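Local coordinates for NH(3)-dependent NAD(+) synthetase (PDB 3FIU), which belongs to the NAD synthase family of the HUP clan, a dimeric Rossmann-like alpha/beta protein holding adenosine monophosphate, pyrophosphate and magnesium in this crystal, at residues A[10-15]-A[166-171]; A[23-28]-A[52-57]; A[43-48]-A[138-143]. One frame throughout, in Å; residues are numbered along the deposited sequence.

Interaction 1: A[10-15]-A[166-171]; sequences KEYSQK and LVNLKK. With POP (pyrophosphate 2-), chain H.
Tyr12 and Leu169 meet as a ring and a branch that run past each other in opposite directions, the tyrosine reaching out from helix 9-25 and the leucine coming from the loop that leads into helix 171-180. The phenol swings outward because its CG lies anti to the backbone N (chi1 -159°), which brings the far half of the ring to the leucine. One methyl does most of the touching: Leu169 CD2 sits 3.4 Å from Tyr12 CE2 and 3.7 Å from Tyr12 CZ, approaching the ring obliquely. Asn168 crosses the tyrosine at about a right angle, its amide plane turned 70° from the ring, and touches it through CB, 4.1 Å from Tyr12 OH.

The polar ends are tied together indirectly. A water gives a proton to Tyr12 OH at 3.0 Å and accepts one from Asn168 N at 3.1 Å, bridging the helix to the turn formed by Leu166 to Leu169. Both side chains also hydrogen-bond the terminal carboxylate of Phe249 of the second subunit, whose ring meets Tyr12 edge-to-face.

At the other end of the loop Lys171 turns to the pyrophosphate, its chain bent at chi2 (71°), with NZ 2.7 Å from O5 and a weaker bond to O4. Asp41 forms a salt bridge with the same NZ. The chemistry thus changes along one short loop: an apolar and water-bridged grip on helix 9-25, hydrogen bonds to the chain end of Phe249 of the second subunit, and an ionic hold on the bound anion.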
loop_
_atom_site.group_PDB
_atom_site.type_symbol
_atom_site.label_atom_id
_atom_site.label_comp_id
_atom_site.label_asym_id
_atom_site.label_seq_id
_atom_site.Cartn_x
_atom_site.Cartn_y
_atom_site.Cartn_z
ATOM N N LYS A 10 -24.980 -3.726 -20.575
ATOM C CA LYS A 10 -24.899 -5.145 -20.888
ATOM C C LYS A 10 -23.549 -5.535 -21.479
ATOM O O LYS A 10 -22.934 -6.518 -21.075
ATOM C CB LYS A 10 -26.030 -5.573 -21.849
ATOM C CG LYS A 10 -26.012 -7.062 -22.153
ATOM C CD LYS A 10 -27.065 -7.518 -23.174
ATOM C CE LYS A 10 -26.970 -9.034 -23.313
ATOM N NZ LYS A 10 -28.082 -9.674 -24.058
ATOM N N GLU A 11 -23.114 -4.769 -22.466
ATOM C CA GLU A 11 -21.947 -5.143 -23.235
ATOM C C GLU A 11 -20.686 -4.960 -22.404
ATOM O O GLU A 11 -19.849 -5.859 -22.356
ATOM C CB GLU A 11 -21.908 -4.357 -24.553
ATOM C CG GLU A 11 -23.193 -4.584 -25.373
ATOM C CD GLU A 11 -22.987 -4.515 -26.879
ATOM O OE1 GLU A 11 -21.818 -4.480 -27.344
ATOM O OE2 GLU A 11 -24.012 -4.508 -27.607
ATOM N N TYR A 12 -20.593 -3.809 -21.737
ATOM C CA TYR A 12 -19.462 -3.479 -20.870
ATOM C C TYR A 12 -19.364 -4.455 -19.704
ATOM O O TYR A 12 -18.288 -4.947 -19.399
ATOM C CB TYR A 12 -19.540 -2.034 -20.346
ATOM C CG TYR A 12 -18.194 -1.516 -19.888
ATOM C CD1 TYR A 12 -17.303 -0.943 -20.803
ATOM C CD2 TYR A 12 -17.776 -1.639 -18.554
ATOM C CE1 TYR A 12 -16.036 -0.488 -20.402
ATOM C CE2 TYR A 12 -16.497 -1.180 -18.140
ATOM C CZ TYR A 12 -15.640 -0.611 -19.069
ATOM O OH TYR A 12 -14.397 -0.154 -18.686
ATOM N N SER A 13 -20.487 -4.726 -19.054
ATOM C CA SER A 13 -20.530 -5.712 -18.008
ATOM C C SER A 13 -19.886 -7.032 -18.436
ATOM O O SER A 13 -19.039 -7.569 -17.722
ATOM C CB SER A 13 -21.972 -5.931 -17.552
ATOM O OG SER A 13 -21.997 -6.722 -16.393
ATOM N N GLN A 14 -20.257 -7.546 -19.612
ATOM C CA GLN A 14 -19.712 -8.814 -20.076
ATOM C C GLN A 14 -18.218 -8.719 -20.364
ATOM O O GLN A 14 -17.475 -9.663 -20.084
ATOM C CB GLN A 14 -20.456 -9.342 -21.310
ATOM C CG GLN A 14 -20.074 -10.775 -21.673
ATOM C CD GLN A 14 -20.264 -11.732 -20.497
ATOM O OE1 GLN A 14 -21.374 -11.872 -19.977
ATOM N NE2 GLN A 14 -19.177 -12.372 -20.057
ATOM N N LYS A 15 -17.785 -7.583 -20.904
ATOM C CA LYS A 15 -16.356 -7.374 -21.163
ATOM C C LYS A 15 -15.556 -7.387 -19.869
ATOM O O LYS A 15 -14.519 -8.026 -19.785
ATOM C CB LYS A 15 -16.114 -6.094 -21.939
ATOM C CG LYS A 15 -16.308 -6.263 -23.443
ATOM C CD LYS A 15 -16.493 -4.925 -24.134
ATOM C CE LYS A 15 -16.813 -5.150 -25.613
ATOM N NZ LYS A 15 -17.904 -4.280 -26.138
ATOM N N LEU A 166 -13.207 -0.908 -12.220
ATOM C CA LEU A 166 -14.105 0.229 -12.403
ATOM C C LEU A 166 -13.381 1.524 -12.763
ATOM O O LEU A 166 -14.016 2.567 -12.945
ATOM C CB LEU A 166 -14.989 0.474 -11.150
ATOM C CG LEU A 166 -15.749 -0.755 -10.611
ATOM C CD1 LEU A 166 -16.593 -0.328 -9.424
ATOM C CD2 LEU A 166 -16.619 -1.396 -11.658
ATOM N N VAL A 167 -12.059 1.466 -12.860
ATOM C CA VAL A 167 -11.264 2.702 -12.815
ATOM C C VAL A 167 -11.420 3.574 -14.087
ATOM O O VAL A 167 -11.123 4.754 -14.055
ATOM C CB VAL A 167 -9.773 2.371 -12.470
ATOM C CG1 VAL A 167 -9.045 1.787 -13.697
ATOM C CG2 VAL A 167 -9.036 3.589 -11.841
ATOM N N ASN A 168 -11.894 3.001 -15.187
ATOM C CA ASN A 168 -12.219 3.790 -16.391
ATOM C C ASN A 168 -13.661 4.326 -16.415
ATOM O O ASN A 168 -14.024 5.069 -17.324
ATOM C CB ASN A 168 -11.950 3.001 -17.674
ATOM C CG ASN A 168 -10.507 2.635 -17.841
ATOM O OD1 ASN A 168 -9.621 3.289 -17.307
ATOM N ND2 ASN A 168 -10.266 1.570 -18.575
ATOM N N LEU A 169 -14.463 3.997 -15.398
ATOM C CA LEU A 169 -15.890 4.374 -15.386
ATOM C C LEU A 169 -16.240 5.665 -14.642
ATOM O O LEU A 169 -15.777 5.907 -13.519
ATOM C CB LEU A 169 -16.720 3.229 -14.776
ATOM C CG LEU A 169 -16.705 1.851 -15.440
ATOM C CD1 LEU A 169 -17.492 0.835 -14.606
ATOM C CD2 LEU A 169 -17.249 1.892 -16.857
ATOM N N LYS A 170 -17.097 6.473 -15.265
ATOM C CA LYS A 170 -17.695 7.641 -14.618
ATOM C C LYS A 170 -18.682 7.136 -13.574
ATOM O O LYS A 170 -19.186 6.010 -13.683
ATOM C CB LYS A 170 -18.486 8.466 -15.637
ATOM C CG LYS A 170 -17.624 9.275 -16.611
ATOM C CD LYS A 170 -18.527 9.980 -17.647
ATOM C CE LYS A 170 -18.979 9.020 -18.737
ATOM N NZ LYS A 170 -20.153 9.548 -19.518
ATOM N N LYS A 171 -18.985 7.969 -12.597
ATOM C CA LYS A 171 -19.872 7.534 -11.508
ATOM C C LYS A 171 -21.262 7.138 -12.050
ATOM O O LYS A 171 -21.843 6.133 -11.644
ATOM C CB LYS A 171 -19.970 8.632 -10.445
ATOM C CG LYS A 171 -20.651 8.183 -9.140
ATOM C CD LYS A 171 -19.726 7.224 -8.372
ATOM C CE LYS A 171 -20.360 6.824 -7.026
ATOM N NZ LYS A 171 -19.368 5.998 -6.189
HETATM P P1 POP H . -18.281 2.464 -2.123
HETATM O O1 POP H . -18.749 1.068 -2.456
HETATM O O2 POP H . -16.915 2.731 -2.686
HETATM O O3 POP H . -18.274 2.778 -0.635
HETATM O O POP H . -19.274 3.503 -2.879
HETATM P P2 POP H . -19.139 5.102 -2.734
HETATM O O4 POP H . -17.797 5.548 -3.293
HETATM O O5 POP H . -20.255 5.570 -3.624
HETATM O O6 POP H . -19.351 5.589 -1.322
HETATM O O HOH W 1 -13.341 0.411 -15.900
#

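Interaction 2: A[23-28]-A[52-57]; sequences SCMNYP and TGLPTT
With SG of Cys24 anti to its backbone N (chi1 -179°) and CG of Leu54 set beside the leucine N (chi1 -60°), the two side chains lean together across the gap between the end of helix 9-25 and the approach to strand 56-60. Leu54 CD1 is the atom that arrives, and it rests equally against Cys24 CB and Cys24 SG, at 4.0 Å from each. The other methyl turns to the next residue of the helix: Met25, folded back on itself by its successive torsions, brings SD to 4.3 Å from Leu54 CD2. Each leucine methyl thus faces one sulfur of the helix, in purely apolar packing.

Local bonds set the backbone that carries Leu54. Thr52 OG1 accepts from Leu54 N at 3.0 Å with a nearly straight N-H (162°), an ST turn that spans Gly53, where positive phi ends the helical course. Thr56 OG1 in turn donates to Leu54 O at 3.0 Å, approaching tilted from the carbonyl plane.

Cys24 and Leu54 both also touch Phe32 of strand 31-35. The turn leads helix 40-51 into strand 56-60, the second half of the beta-alpha-beta crossover that starts from strand 31-35, the unit repeated in Rossmann-like folds.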
loop_
_atom_site.group_PDB
_atom_site.type_symbol
_atom_site.label_atom_id
_atom_site.label_comp_id
_atom_site.label_asym_id
_atom_site.label_seq_id
_atom_site.Cartn_x
_atom_site.Cartn_y
_atom_site.Cartn_z
ATOM N N SER A 23 -7.933 -12.222 -16.248
ATOM C CA SER A 23 -6.915 -11.612 -15.409
ATOM C C SER A 23 -6.610 -12.474 -14.188
ATOM O O SER A 23 -5.451 -12.668 -13.847
ATOM C CB SER A 23 -7.326 -10.192 -14.999
ATOM O OG SER A 23 -7.324 -9.340 -16.138
ATOM N N CYS A 24 -7.650 -13.015 -13.562
ATOM C CA CYS A 24 -7.506 -13.828 -12.351
ATOM C C CYS A 24 -6.868 -15.187 -12.644
ATOM O O CYS A 24 -5.891 -15.579 -11.991
ATOM C CB CYS A 24 -8.857 -13.990 -11.665
ATOM S SG CYS A 24 -8.845 -14.929 -10.159
ATOM N N MET A 25 -7.414 -15.888 -13.635
ATOM C CA MET A 25 -6.803 -17.111 -14.167
ATOM C C MET A 25 -5.310 -16.921 -14.448
ATOM O O MET A 25 -4.482 -17.713 -13.979
ATOM C CB MET A 25 -7.513 -17.545 -15.458
ATOM C CG MET A 25 -8.923 -18.066 -15.258
ATOM S SD MET A 25 -8.932 -19.461 -14.121
ATOM C CE MET A 25 -8.058 -20.687 -15.113
ATOM N N ASN A 26 -4.972 -15.866 -15.193
ATOM C CA ASN A 26 -3.594 -15.618 -15.614
ATOM C C ASN A 26 -2.686 -15.038 -14.535
ATOM O O ASN A 26 -1.487 -14.887 -14.759
ATOM C CB ASN A 26 -3.544 -14.698 -16.843
ATOM C CG ASN A 26 -4.153 -15.338 -18.090
ATOM O OD1 ASN A 26 -4.614 -14.630 -19.001
ATOM N ND2 ASN A 26 -4.158 -16.681 -18.138
ATOM N N TYR A 27 -3.248 -14.713 -13.371
ATOM C CA TYR A 27 -2.501 -13.964 -12.356
ATOM C C TYR A 27 -1.244 -14.688 -11.859
ATOM O O TYR A 27 -0.178 -14.095 -11.844
ATOM C CB TYR A 27 -3.395 -13.564 -11.189
ATOM C CG TYR A 27 -2.851 -12.406 -10.378
ATOM C CD1 TYR A 27 -3.040 -11.097 -10.803
ATOM C CD2 TYR A 27 -2.168 -12.626 -9.165
ATOM C CE1 TYR A 27 -2.571 -10.012 -10.052
ATOM C CE2 TYR A 27 -1.694 -11.541 -8.401
ATOM C CZ TYR A 27 -1.910 -10.240 -8.857
ATOM O OH TYR A 27 -1.450 -9.160 -8.127
ATOM N N PRO A 28 -1.355 -15.968 -11.448
ATOM C CA PRO A 28 -2.497 -16.864 -11.248
ATOM C C PRO A 28 -3.121 -16.756 -9.868
ATOM O O PRO A 28 -2.409 -16.545 -8.880
ATOM C CB PRO A 28 -1.863 -18.245 -11.379
ATOM C CG PRO A 28 -0.511 -18.059 -10.786
ATOM C CD PRO A 28 -0.076 -16.673 -11.210
ATOM N N THR A 52 -18.208 -13.968 -12.881
ATOM C CA THR A 52 -17.133 -14.773 -13.484
ATOM C C THR A 52 -17.285 -16.260 -13.161
ATOM O O THR A 52 -16.663 -17.094 -13.805
ATOM C CB THR A 52 -15.712 -14.384 -12.956
ATOM O OG1 THR A 52 -15.591 -14.762 -11.580
ATOM C CG2 THR A 52 -15.407 -12.892 -13.147
ATOM N N GLY A 53 -18.074 -16.574 -12.133
ATOM C CA GLY A 53 -18.188 -17.937 -11.609
ATOM C C GLY A 53 -16.992 -18.411 -10.788
ATOM O O GLY A 53 -16.966 -19.563 -10.347
ATOM N N LEU A 54 -15.995 -17.547 -10.588
ATOM C CA LEU A 54 -14.855 -17.875 -9.721
ATOM C C LEU A 54 -15.177 -17.565 -8.260
ATOM O O LEU A 54 -15.971 -16.673 -8.003
ATOM C CB LEU A 54 -13.600 -17.123 -10.156
ATOM C CG LEU A 54 -13.086 -17.377 -11.589
ATOM C CD1 LEU A 54 -12.135 -16.261 -12.005
ATOM C CD2 LEU A 54 -12.407 -18.729 -11.667
ATOM N N PRO A 55 -14.595 -18.331 -7.309
ATOM C CA PRO A 55 -14.793 -18.092 -5.877
ATOM C C PRO A 55 -14.622 -16.615 -5.541
ATOM O O PRO A 55 -13.659 -15.989 -5.970
ATOM C CB PRO A 55 -13.681 -18.913 -5.225
ATOM C CG PRO A 55 -13.499 -20.094 -6.158
ATOM C CD PRO A 55 -13.737 -19.511 -7.558
ATOM N N THR A 56 -15.565 -16.066 -4.787
ATOM C CA THR A 56 -15.593 -14.624 -4.521
ATOM C C THR A 56 -16.004 -14.472 -3.059
ATOM O O THR A 56 -17.041 -14.978 -2.673
ATOM C CB THR A 56 -16.631 -13.886 -5.415
ATOM O OG1 THR A 56 -16.224 -13.943 -6.793
ATOM C CG2 THR A 56 -16.754 -12.386 -5.008
ATOM N N THR A 57 -15.205 -13.776 -2.266
ATOM C CA THR A 57 -15.560 -13.580 -0.841
ATOM C C THR A 57 -15.655 -12.104 -0.564
ATOM O O THR A 57 -14.804 -11.330 -1.043
ATOM C CB THR A 57 -14.451 -14.199 0.049
ATOM O OG1 THR A 57 -14.414 -15.607 -0.186
ATOM C CG2 THR A 57 -14.669 -13.936 1.583
#

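Interaction 3: A[43-48]-A[138-143]; sequences AVAASL and IVIGTD. With AMP (adenosine monophosphate), chain G.
Thr142 stands between Ala45 of helix 40-51 and the ribose of adenosine monophosphate, and its branches are shared between the two. Its CB already lies near the sugar, 3.4 Å from O3' of the nucleotide. From there the hydroxyl branch, placed between the backbone N and the carbonyl carbon (chi1 65°), brings OG1 to 2.5 Å from the same O3', a separation so short that the detail of the bond is doubtful. The methyl branch has two neighbours of different character: Thr142 CG2 packs 4.1 Å from Ala45 CB, and it also lies 3.6 Å from both O3' and O2' of the nucleotide. The hydroxyl therefore faces the ribose while the methyl spans from the sugar to the helix. The same side chain touches the pyrophosphate and is about 5 Å from a bound magnesium ion.

This is the place where the HUP-type fold builds its nucleotide site, at the C-terminal ends of the parallel strands. Strand 137-139 flanks strand 31-35, and the residues from Ser37 to Ser42, the PP-loop of this family, lead from strand 31-35 into helix 40-51. Gly35 O, at the end of strand 31-35, and Leu61 N, just past strand 56-60, also hydrogen-bond the nucleotide.

Ala45 is small enough for the helix to come close, its CA 6.3 Å from the CA of Thr142. Its single methyl aims at the opposing segment and meets Ile140 as well, at 4.0 Å from CG2, the branch that lies anti to the isoleucine N. Both Ala45 and Thr142 also touch Ile34 beneath the helix. Flanking Ala45 in the helix, Ala43 O takes two bonds from Ser47, one from N and one from OG at 2.9 Å, reaching the carbonyl from opposite faces of its plane.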
loop_
_atom_site.group_PDB
_atom_site.type_symbol
_atom_site.label_atom_id
_atom_site.label_comp_id
_atom_site.label_asym_id
_atom_site.label_seq_id
_atom_site.Cartn_x
_atom_site.Cartn_y
_atom_site.Cartn_z
ATOM N N ALA A 43 -20.394 -2.576 -4.364
ATOM C CA ALA A 43 -21.525 -3.431 -4.749
ATOM C C ALA A 43 -21.384 -3.923 -6.213
ATOM O O ALA A 43 -21.530 -5.132 -6.526
ATOM C CB ALA A 43 -22.852 -2.708 -4.522
ATOM N N VAL A 44 -21.126 -2.979 -7.115
ATOM C CA VAL A 44 -20.966 -3.299 -8.546
ATOM C C VAL A 44 -19.765 -4.226 -8.759
ATOM O O VAL A 44 -19.871 -5.254 -9.444
ATOM C CB VAL A 44 -20.868 -1.989 -9.400
ATOM C CG1 VAL A 44 -20.443 -2.282 -10.869
ATOM C CG2 VAL A 44 -22.227 -1.203 -9.379
ATOM N N ALA A 45 -18.615 -3.851 -8.200
ATOM C CA ALA A 45 -17.410 -4.674 -8.311
ATOM C C ALA A 45 -17.636 -6.130 -7.813
ATOM O O ALA A 45 -17.254 -7.100 -8.501
ATOM C CB ALA A 45 -16.256 -3.994 -7.558
ATOM N N ALA A 46 -18.295 -6.286 -6.660
ATOM C CA ALA A 46 -18.628 -7.636 -6.135
ATOM C C ALA A 46 -19.543 -8.438 -7.087
ATOM O O ALA A 46 -19.292 -9.613 -7.373
ATOM C CB ALA A 46 -19.266 -7.534 -4.729
ATOM N N SER A 47 -20.589 -7.786 -7.576
ATOM C CA SER A 47 -21.516 -8.382 -8.536
ATOM C C SER A 47 -20.818 -8.876 -9.821
ATOM O O SER A 47 -21.096 -9.976 -10.306
ATOM C CB SER A 47 -22.623 -7.395 -8.889
ATOM O OG SER A 47 -23.341 -7.004 -7.718
ATOM N N LEU A 48 -19.920 -8.061 -10.362
ATOM C CA LEU A 48 -19.123 -8.478 -11.524
ATOM C C LEU A 48 -18.260 -9.694 -11.211
ATOM O O LEU A 48 -18.203 -10.651 -12.006
ATOM C CB LEU A 48 -18.262 -7.314 -12.031
ATOM C CG LEU A 48 -18.995 -6.067 -12.558
ATOM C CD1 LEU A 48 -18.023 -4.897 -12.694
ATOM C CD2 LEU A 48 -19.675 -6.340 -13.888
ATOM N N ILE A 138 -7.188 -12.753 -5.515
ATOM C CA ILE A 138 -6.715 -11.385 -5.743
ATOM C C ILE A 138 -7.693 -10.348 -5.195
ATOM O O ILE A 138 -8.887 -10.611 -5.137
ATOM C CB ILE A 138 -6.333 -11.096 -7.202
ATOM C CG1 ILE A 138 -7.499 -11.382 -8.176
ATOM C CG2 ILE A 138 -5.112 -11.898 -7.545
ATOM C CD1 ILE A 138 -7.191 -10.884 -9.631
ATOM N N VAL A 139 -7.171 -9.187 -4.788
ATOM C CA VAL A 139 -7.971 -8.155 -4.136
ATOM C C VAL A 139 -8.495 -7.200 -5.189
ATOM O O VAL A 139 -7.721 -6.531 -5.903
ATOM C CB VAL A 139 -7.125 -7.345 -3.091
ATOM C CG1 VAL A 139 -7.970 -6.205 -2.495
ATOM C CG2 VAL A 139 -6.608 -8.260 -2.018
ATOM N N ILE A 140 -9.815 -7.123 -5.288
ATOM C CA ILE A 140 -10.450 -6.183 -6.206
ATOM C C ILE A 140 -10.556 -4.806 -5.576
ATOM O O ILE A 140 -11.219 -4.646 -4.527
ATOM C CB ILE A 140 -11.861 -6.635 -6.564
ATOM C CG1 ILE A 140 -11.816 -7.971 -7.303
ATOM C CG2 ILE A 140 -12.544 -5.496 -7.408
ATOM C CD1 ILE A 140 -13.171 -8.547 -7.653
ATOM N N GLY A 141 -9.922 -3.808 -6.196
ATOM C CA GLY A 141 -10.077 -2.418 -5.773
ATOM C C GLY A 141 -11.263 -1.788 -6.501
ATOM O O GLY A 141 -11.553 -2.137 -7.638
ATOM N N THR A 142 -11.957 -0.872 -5.827
ATOM C CA THR A 142 -13.264 -0.403 -6.326
ATOM C C THR A 142 -13.233 1.017 -6.901
ATOM O O THR A 142 -14.283 1.548 -7.275
ATOM C CB THR A 142 -14.323 -0.434 -5.218
ATOM O OG1 THR A 142 -13.956 0.503 -4.214
ATOM C CG2 THR A 142 -14.467 -1.856 -4.605
ATOM N N ASP A 143 -12.048 1.632 -6.936
ATOM C CA ASP A 143 -11.865 3.022 -7.467
ATOM C C ASP A 143 -12.509 3.169 -8.852
ATOM O O ASP A 143 -12.263 2.350 -9.750
ATOM C CB ASP A 143 -10.381 3.387 -7.549
ATOM C CG ASP A 143 -9.641 3.116 -6.236
ATOM O OD1 ASP A 143 -9.363 4.081 -5.498
ATOM O OD2 ASP A 143 -9.370 1.932 -5.923
HETATM P P AMP G . -15.283 4.877 -0.388
HETATM O O1P AMP G . -15.079 5.118 -1.872
HETATM O O2P AMP G . -14.220 5.587 0.466
HETATM O O3P AMP G . -16.656 5.006 0.174
HETATM O "O5'" AMP G . -14.854 3.329 -0.126
HETATM C "C5'" AMP G . -13.695 2.801 -0.803
HETATM C "C4'" AMP G . -13.701 1.291 -0.642
HETATM O "O4'" AMP G . -13.273 0.903 0.670
HETATM C "C3'" AMP G . -15.088 0.672 -0.761
HETATM O "O3'" AMP G . -15.415 0.542 -2.137
HETATM C "C2'" AMP G . -14.884 -0.675 -0.075
HETATM O "O2'" AMP G . -14.314 -1.646 -0.981
HETATM C "C1'" AMP G . -13.890 -0.334 1.038
HETATM N N9 AMP G . -14.645 -0.085 2.289
HETATM C C8 AMP G . -14.997 1.118 2.815
HETATM N N7 AMP G . -15.699 0.963 3.969
HETATM C C5 AMP G . -15.825 -0.371 4.165
HETATM C C6 AMP G . -16.434 -1.221 5.204
HETATM N N6 AMP G . -17.110 -0.667 6.238
HETATM N N1 AMP G . -16.298 -2.549 5.033
HETATM C C2 AMP G . -15.655 -3.127 3.998
HETATM N N3 AMP G . -15.048 -2.415 3.007
HETATM C C4 AMP G . -15.116 -1.055 3.071
#

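How the interactions relate
Starting from the N terminus, helix 9-25 supplies the first segment of interaction 1 and, at its end, the first of interaction 2. Helix 40-51 then opens interaction 3 before residues 52-57 close interaction 2, a short loop of 23 intervening residues that ties helix 9-25 to the lead-in of strand 56-60. Interactions 2 and 3 consequently cross, and they touch where Tyr27 packs on Ile138. Residues 138-143 close interaction 3 from the last strand of the sheet in sequence, at its edge, and residues 166-171 finally close interaction 1, inside whose long loop the other two are nested. Leu166 packs against Thr142 and Asp143, and Ser13 against Leu48; interactions 1 and 3 reach the ligand site through Lys171 and Thr142.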